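PDB 4ZOQ: intracellular serine protease from Bacillus licheniformis, which cleaves peptide bonds sequence-specifically as a class II lanthipeptide protease, probably by the serine endopeptidase mechanism of the subtilase family. Local coordinates for residues Leu245-Tyr250 against Leu263-Gly268; Leu288-Tyr293 against Lys304-Ile309. All coordinates share one frame; numbering follows the deposited sequence.

In the fold
Followed from the N terminus, the chain builds both contacts late, after the large mixed sheet, whose last strand is 221-226. Interaction 1 comes first, closing a span of 12 residues that contains helix 258-262: the loop after that helix returns to strand 246-249 just before strand 269-272 pairs with it antiparallel. Next, the chain enters helix 275-297, and interaction 2 packs its later turns against helix 303-313, closing a span of 10 residues made of the end of the first helix, the connecting loop and the start of the second. The contacts run in series, neither nesting nor crossing. Interactions 1 and 2 lie on opposite sides of the chain's centre, their nearest atoms about 16 Å apart.

Interaction 1. Residues Leu245-Tyr250 against Leu263-Gly268; sequences LVLTTY and LNIPKG
Tyr-250 and Gly-268 meet backbone to backbone through the one hydrogen bond between Leu-245 to Tyr-250 and Leu-263 to Gly-268. Tyr-250 N donates to Gly-268 O at 2.9 Å, and the bond is nearly straight at the hydrogen (170°). At the acceptor, however, the N-H arrives above the carbonyl plane, 71° out of it. The same oxygen also hydrogen-bonds His-58 NE2, giving it two polar partners.

Weaker CA-H...O contacts flank this bond. Thr-249 CA lies 3.4 Å from Gly-268 O, while Gly-268 CA approaches Tyr-250 O to 3.0 Å. The two carbonyl oxygens, Tyr-250 O and Gly-268 O, stand 3.2 Å apart, and as both are acceptors no bond joins them. At the positive phi of Gly-268 any side chain would collide with Lys-267 O, which explains a glycine at this position.

The apolar part is slight. Leu-247 CG is anti to the backbone N (chi1 -158°), and beyond it CD1 comes to 4.2 Å from Ile-265 CG2, the two side chains lying alongside with opposed directions. Leu-13 and Leu-271 also touch Leu-247, whereas Leu-19 and Tyr-22 touch Ile-265.

The backbones converge toward Gly-268: the CA atoms of Leu-247 and Ile-265 are 9.4 Å apart, those of Tyr-250 and Gly-268 only 4.6 Å. Backbone bonds pair Val-246 with Ser-272 and Thr-248 with Ser-270; Tyr-250 with Gly-268 falls next in residue order, at an irregular point where the chain turns into strand 269-272. The Tyr-250 side chain is about 7 Å from that of His-86, a predicted charge-relay residue. The chemistry implies a main-chain junction that depends little on side-chain contact, with Gly-268 O gripped by Tyr-250 N and His-58 NE2.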
loop_
_atom_site.group_PDB
_atom_site.type_symbol
_atom_site.label_atom_id
_atom_site.label_comp_id
_atom_site.label_asym_id
_atom_site.label_seq_id
_atom_site.Cartn_x
_atom_site.Cartn_y
_atom_site.Cartn_z
ATOM N N LEU B 245 0.167 -20.648 2.365
ATOM C CA LEU B 245 0.546 -19.559 1.447
ATOM C C LEU B 245 -0.667 -19.029 0.680
ATOM O O LEU B 245 -1.720 -19.675 0.656
ATOM C CB LEU B 245 1.620 -20.055 0.477
ATOM C CG LEU B 245 3.020 -20.352 1.043
ATOM C CD1 LEU B 245 3.906 -21.186 0.078
ATOM C CD2 LEU B 245 3.715 -19.000 1.360
ATOM N N VAL B 246 -0.520 -17.878 0.025
ATOM C CA VAL B 246 -1.642 -17.298 -0.696
ATOM C C VAL B 246 -1.294 -17.120 -2.166
ATOM O O VAL B 246 -0.142 -16.827 -2.510
ATOM C CB VAL B 246 -2.101 -15.937 -0.070
ATOM C CG1 VAL B 246 -2.591 -16.173 1.353
ATOM C CG2 VAL B 246 -1.003 -14.851 -0.105
ATOM N N LEU B 247 -2.275 -17.324 -3.044
ATOM C CA LEU B 247 -2.023 -17.115 -4.465
ATOM C C LEU B 247 -1.974 -15.615 -4.784
ATOM O O LEU B 247 -2.723 -14.820 -4.222
ATOM C CB LEU B 247 -3.077 -17.817 -5.331
ATOM C CG LEU B 247 -2.623 -18.119 -6.771
ATOM C CD1 LEU B 247 -1.485 -19.117 -6.738
ATOM C CD2 LEU B 247 -3.746 -18.640 -7.647
ATOM N N THR B 248 -1.095 -15.254 -5.709
ATOM C CA THR B 248 -0.970 -13.887 -6.215
ATOM C C THR B 248 -0.989 -13.870 -7.744
ATOM O O THR B 248 -0.547 -14.823 -8.419
ATOM C CB THR B 248 0.358 -13.244 -5.758
ATOM O OG1 THR B 248 1.472 -14.019 -6.257
ATOM C CG2 THR B 248 0.445 -13.194 -4.260
ATOM N N THR B 249 -1.454 -12.768 -8.300
ATOM C CA THR B 249 -1.231 -12.529 -9.715
ATOM C C THR B 249 0.212 -12.090 -9.850
ATOM O O THR B 249 0.712 -11.263 -9.086
ATOM C CB THR B 249 -2.187 -11.490 -10.299
ATOM O OG1 THR B 249 -2.240 -10.367 -9.419
ATOM C CG2 THR B 249 -3.592 -12.054 -10.422
ATOM N N TYR B 250 0.881 -12.674 -10.832
ATOM C CA TYR B 250 2.304 -12.461 -11.044
ATOM C C TYR B 250 2.461 -12.122 -12.531
ATOM O O TYR B 250 1.652 -12.601 -13.346
ATOM C CB TYR B 250 3.078 -13.711 -10.626
ATOM C CG TYR B 250 4.543 -13.479 -10.323
ATOM C CD1 TYR B 250 4.938 -12.684 -9.240
ATOM C CD2 TYR B 250 5.531 -14.105 -11.081
ATOM C CE1 TYR B 250 6.276 -12.479 -8.952
ATOM C CE2 TYR B 250 6.870 -13.917 -10.798
ATOM C CZ TYR B 250 7.236 -13.106 -9.729
ATOM O OH TYR B 250 8.558 -12.927 -9.458
ATOM N N LEU B 263 3.915 -27.266 -8.270
ATOM C CA LEU B 263 2.486 -27.379 -7.954
ATOM C C LEU B 263 1.618 -27.112 -9.189
ATOM O O LEU B 263 0.393 -26.984 -9.090
ATOM C CB LEU B 263 2.107 -26.437 -6.797
ATOM C CG LEU B 263 2.718 -26.763 -5.423
ATOM C CD1 LEU B 263 2.419 -25.675 -4.378
ATOM C CD2 LEU B 263 2.250 -28.141 -4.925
ATOM N N ASN B 264 2.277 -27.013 -10.344
ATOM C CA ASN B 264 1.638 -26.727 -11.635
ATOM C C ASN B 264 0.845 -25.439 -11.689
ATOM O O ASN B 264 -0.160 -25.336 -12.387
ATOM C CB ASN B 264 0.740 -27.894 -12.016
ATOM C CG ASN B 264 1.523 -29.175 -12.180
ATOM O OD1 ASN B 264 1.269 -30.168 -11.498
ATOM N ND2 ASN B 264 2.496 -29.155 -13.086
ATOM N N ILE B 265 1.345 -24.436 -10.984
ATOM C CA ILE B 265 0.810 -23.105 -11.095
ATOM C C ILE B 265 1.355 -22.485 -12.363
ATOM O O ILE B 265 2.553 -22.213 -12.441
ATOM C CB ILE B 265 1.237 -22.212 -9.911
ATOM C CG1 ILE B 265 1.212 -22.978 -8.577
ATOM C CG2 ILE B 265 0.477 -20.890 -9.950
ATOM C CD1 ILE B 265 -0.130 -23.045 -7.893
ATOM N N PRO B 266 0.479 -22.179 -13.326
ATOM C CA PRO B 266 0.947 -21.624 -14.600
ATOM C C PRO B 266 1.442 -20.191 -14.411
ATOM O O PRO B 266 1.166 -19.587 -13.373
ATOM C CB PRO B 266 -0.304 -21.670 -15.479
ATOM C CG PRO B 266 -1.398 -21.520 -14.533
ATOM C CD PRO B 266 -0.987 -22.204 -13.251
ATOM N N LYS B 267 2.184 -19.656 -15.372
ATOM C CA LYS B 267 2.635 -18.284 -15.255
ATOM C C LYS B 267 1.474 -17.318 -15.192
ATOM O O LYS B 267 0.401 -17.597 -15.712
ATOM C CB LYS B 267 3.579 -17.900 -16.378
ATOM C CG LYS B 267 4.971 -18.517 -16.222
ATOM C CD LYS B 267 5.837 -18.183 -17.451
ATOM C CE LYS B 267 5.905 -19.327 -18.446
ATOM N NZ LYS B 267 6.648 -18.883 -19.663
ATOM N N GLY B 268 1.679 -16.205 -14.488
ATOM C CA GLY B 268 0.596 -15.276 -14.241
ATOM C C GLY B 268 0.128 -15.373 -12.802
ATOM O O GLY B 268 -0.691 -14.562 -12.368
#

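Interaction 2. Residues Leu288-Tyr293 against Lys304-Ile309; sequences LVISEY and KQVHHI
Val-289 overlaps both Val-306 and Ile-309 with its two methyl branches. CG1, anti to the backbone N (chi1 165°), meets Ile-309 CD1 at 3.6 Å, the side chains approaching tip to tip. Val-289 CG1 also lies 3.9 Å from Val-306 CG1, but there the side chains run alongside with opposed directions. The other branch, Val-289 CG2, approaches Ile-309 CG2 to 3.9 Å. Ile-290 crosses Val-306 at about a right angle, its CG1 3.7 Å from Val-306 CG2, which puts Val-306 in contact with two successive residues of the facing helix.

A polar bridge lies beside this apolar patch. Gln-305 NE2 donates to Tyr-293 OH at 2.9 Å, with a bent angle of 140° at the hydrogen, and the hydroxyl is tilted from the amide plane. Gln-305 OE1 accepts a hydrogen bond from Ser-302 N; with the NE2 bond this fixes which way the amide faces. Arg-299 NE adds a weak bond to Tyr-293 OH. A phenylalanine in place of Tyr-293 would probably leave the Gln-305 amide N-H without this acceptor.

The segment axes approach to 10.1 Å at a crossing angle of 115°. These are two consecutive helices of a subtilase domain, joined by a short loop and crossing steeply: helix 275-297, which carries the predicted nucleophile Ser-276 near its start, packs against helix 303-313.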
loop_
_atom_site.group_PDB
_atom_site.type_symbol
_atom_site.label_atom_id
_atom_site.label_comp_id
_atom_site.label_asym_id
_atom_site.label_seq_id
_atom_site.Cartn_x
_atom_site.Cartn_y
_atom_site.Cartn_z
ATOM N N LEU B 288 -14.719 -1.547 -1.946
ATOM C CA LEU B 288 -16.043 -2.163 -2.027
ATOM C C LEU B 288 -17.098 -1.377 -1.236
ATOM O O LEU B 288 -18.214 -1.183 -1.721
ATOM C CB LEU B 288 -16.007 -3.615 -1.545
ATOM C CG LEU B 288 -15.508 -4.673 -2.522
ATOM C CD1 LEU B 288 -15.802 -6.069 -1.943
ATOM C CD2 LEU B 288 -16.179 -4.483 -3.895
ATOM N N VAL B 289 -16.737 -0.930 -0.027
ATOM C CA VAL B 289 -17.651 -0.179 0.829
ATOM C C VAL B 289 -17.999 1.154 0.172
ATOM O O VAL B 289 -19.174 1.529 0.110
ATOM C CB VAL B 289 -17.055 0.060 2.217
ATOM C CG1 VAL B 289 -17.843 1.137 2.969
ATOM C CG2 VAL B 289 -17.040 -1.236 2.997
ATOM N N ILE B 290 -16.987 1.845 -0.350
ATOM C CA ILE B 290 -17.235 3.094 -1.038
ATOM C C ILE B 290 -18.198 2.863 -2.219
ATOM O O ILE B 290 -19.160 3.612 -2.389
ATOM C CB ILE B 290 -15.921 3.753 -1.535
ATOM C CG1 ILE B 290 -15.099 4.270 -0.350
ATOM C CG2 ILE B 290 -16.232 4.916 -2.490
ATOM C CD1 ILE B 290 -13.668 4.558 -0.643
ATOM N N SER B 291 -17.967 1.804 -2.996
ATOM C CA SER B 291 -18.825 1.494 -4.135
ATOM C C SER B 291 -20.273 1.253 -3.671
ATOM O O SER B 291 -21.212 1.869 -4.184
ATOM C CB SER B 291 -18.293 0.267 -4.871
ATOM O OG SER B 291 -16.985 0.505 -5.374
ATOM N N GLU B 292 -20.458 0.411 -2.653
ATOM C CA GLU B 292 -21.814 0.171 -2.197
ATOM C C GLU B 292 -22.474 1.454 -1.668
ATOM O O GLU B 292 -23.625 1.755 -1.991
ATOM C CB GLU B 292 -21.858 -0.891 -1.116
ATOM C CG GLU B 292 -23.255 -1.082 -0.599
ATOM C CD GLU B 292 -23.530 -2.489 -0.163
ATOM O OE1 GLU B 292 -23.031 -3.430 -0.825
ATOM O OE2 GLU B 292 -24.255 -2.648 0.840
ATOM N N TYR B 293 -21.735 2.214 -0.871
ATOM C CA TYR B 293 -22.303 3.406 -0.247
ATOM C C TYR B 293 -22.734 4.424 -1.306
ATOM O O TYR B 293 -23.811 5.012 -1.223
ATOM C CB TYR B 293 -21.285 4.039 0.710
ATOM C CG TYR B 293 -21.837 5.163 1.550
ATOM C CD1 TYR B 293 -22.018 6.444 1.022
ATOM C CD2 TYR B 293 -22.205 4.936 2.879
ATOM C CE1 TYR B 293 -22.530 7.488 1.815
ATOM C CE2 TYR B 293 -22.725 5.957 3.681
ATOM C CZ TYR B 293 -22.882 7.226 3.145
ATOM O OH TYR B 293 -23.402 8.220 3.933
ATOM N N LYS B 304 -13.922 8.636 7.393
ATOM C CA LYS B 304 -14.297 8.159 8.716
ATOM C C LYS B 304 -15.447 7.181 8.631
ATOM O O LYS B 304 -15.467 6.172 9.325
ATOM C CB LYS B 304 -14.755 9.322 9.610
ATOM C CG LYS B 304 -13.709 9.953 10.478
ATOM C CD LYS B 304 -14.328 11.049 11.366
ATOM C CE LYS B 304 -13.243 11.878 12.064
ATOM N NZ LYS B 304 -13.721 13.206 12.542
ATOM N N GLN B 305 -16.387 7.452 7.741
ATOM C CA GLN B 305 -17.497 6.530 7.577
ATOM C C GLN B 305 -17.038 5.149 7.105
ATOM O O GLN B 305 -17.504 4.136 7.619
ATOM C CB GLN B 305 -18.510 7.092 6.603
ATOM C CG GLN B 305 -19.460 8.067 7.247
ATOM C CD GLN B 305 -20.333 8.765 6.225
ATOM O OE1 GLN B 305 -19.853 9.555 5.406
ATOM N NE2 GLN B 305 -21.621 8.424 6.225
ATOM N N VAL B 306 -16.130 5.115 6.134
ATOM C CA VAL B 306 -15.615 3.849 5.620
ATOM C C VAL B 306 -14.799 3.150 6.698
ATOM O O VAL B 306 -14.963 1.953 6.921
ATOM C CB VAL B 306 -14.781 4.046 4.362
ATOM C CG1 VAL B 306 -14.325 2.704 3.832
ATOM C CG2 VAL B 306 -15.621 4.755 3.323
ATOM N N HIS B 307 -13.949 3.914 7.379
ATOM C CA HIS B 307 -13.121 3.382 8.456
ATOM C C HIS B 307 -14.004 2.772 9.535
ATOM O O HIS B 307 -13.694 1.709 10.102
ATOM C CB HIS B 307 -12.239 4.487 9.049
ATOM C CG HIS B 307 -11.233 3.995 10.045
ATOM N ND1 HIS B 307 -11.575 3.602 11.325
ATOM C CD2 HIS B 307 -9.888 3.862 9.959
ATOM C CE1 HIS B 307 -10.485 3.224 11.973
ATOM N NE2 HIS B 307 -9.450 3.367 11.165
ATOM N N HIS B 308 -15.116 3.447 9.805
ATOM C CA HIS B 308 -16.068 2.976 10.806
ATOM C C HIS B 308 -16.655 1.617 10.397
ATOM O O HIS B 308 -16.758 0.707 11.206
ATOM C CB HIS B 308 -17.189 4.011 11.022
ATOM C CG HIS B 308 -18.145 3.632 12.097
ATOM N ND1 HIS B 308 -17.868 3.812 13.434
ATOM C CD2 HIS B 308 -19.346 3.007 12.042
ATOM C CE1 HIS B 308 -18.869 3.339 14.158
ATOM N NE2 HIS B 308 -19.778 2.846 13.337
ATOM N N ILE B 309 -17.045 1.484 9.138
ATOM C CA ILE B 309 -17.569 0.218 8.658
ATOM C C ILE B 309 -16.503 -0.908 8.755
ATOM O O ILE B 309 -16.815 -2.005 9.224
ATOM C CB ILE B 309 -18.090 0.374 7.230
ATOM C CG1 ILE B 309 -19.318 1.277 7.266
ATOM C CG2 ILE B 309 -18.459 -0.983 6.642
ATOM C CD1 ILE B 309 -19.726 1.822 5.938
#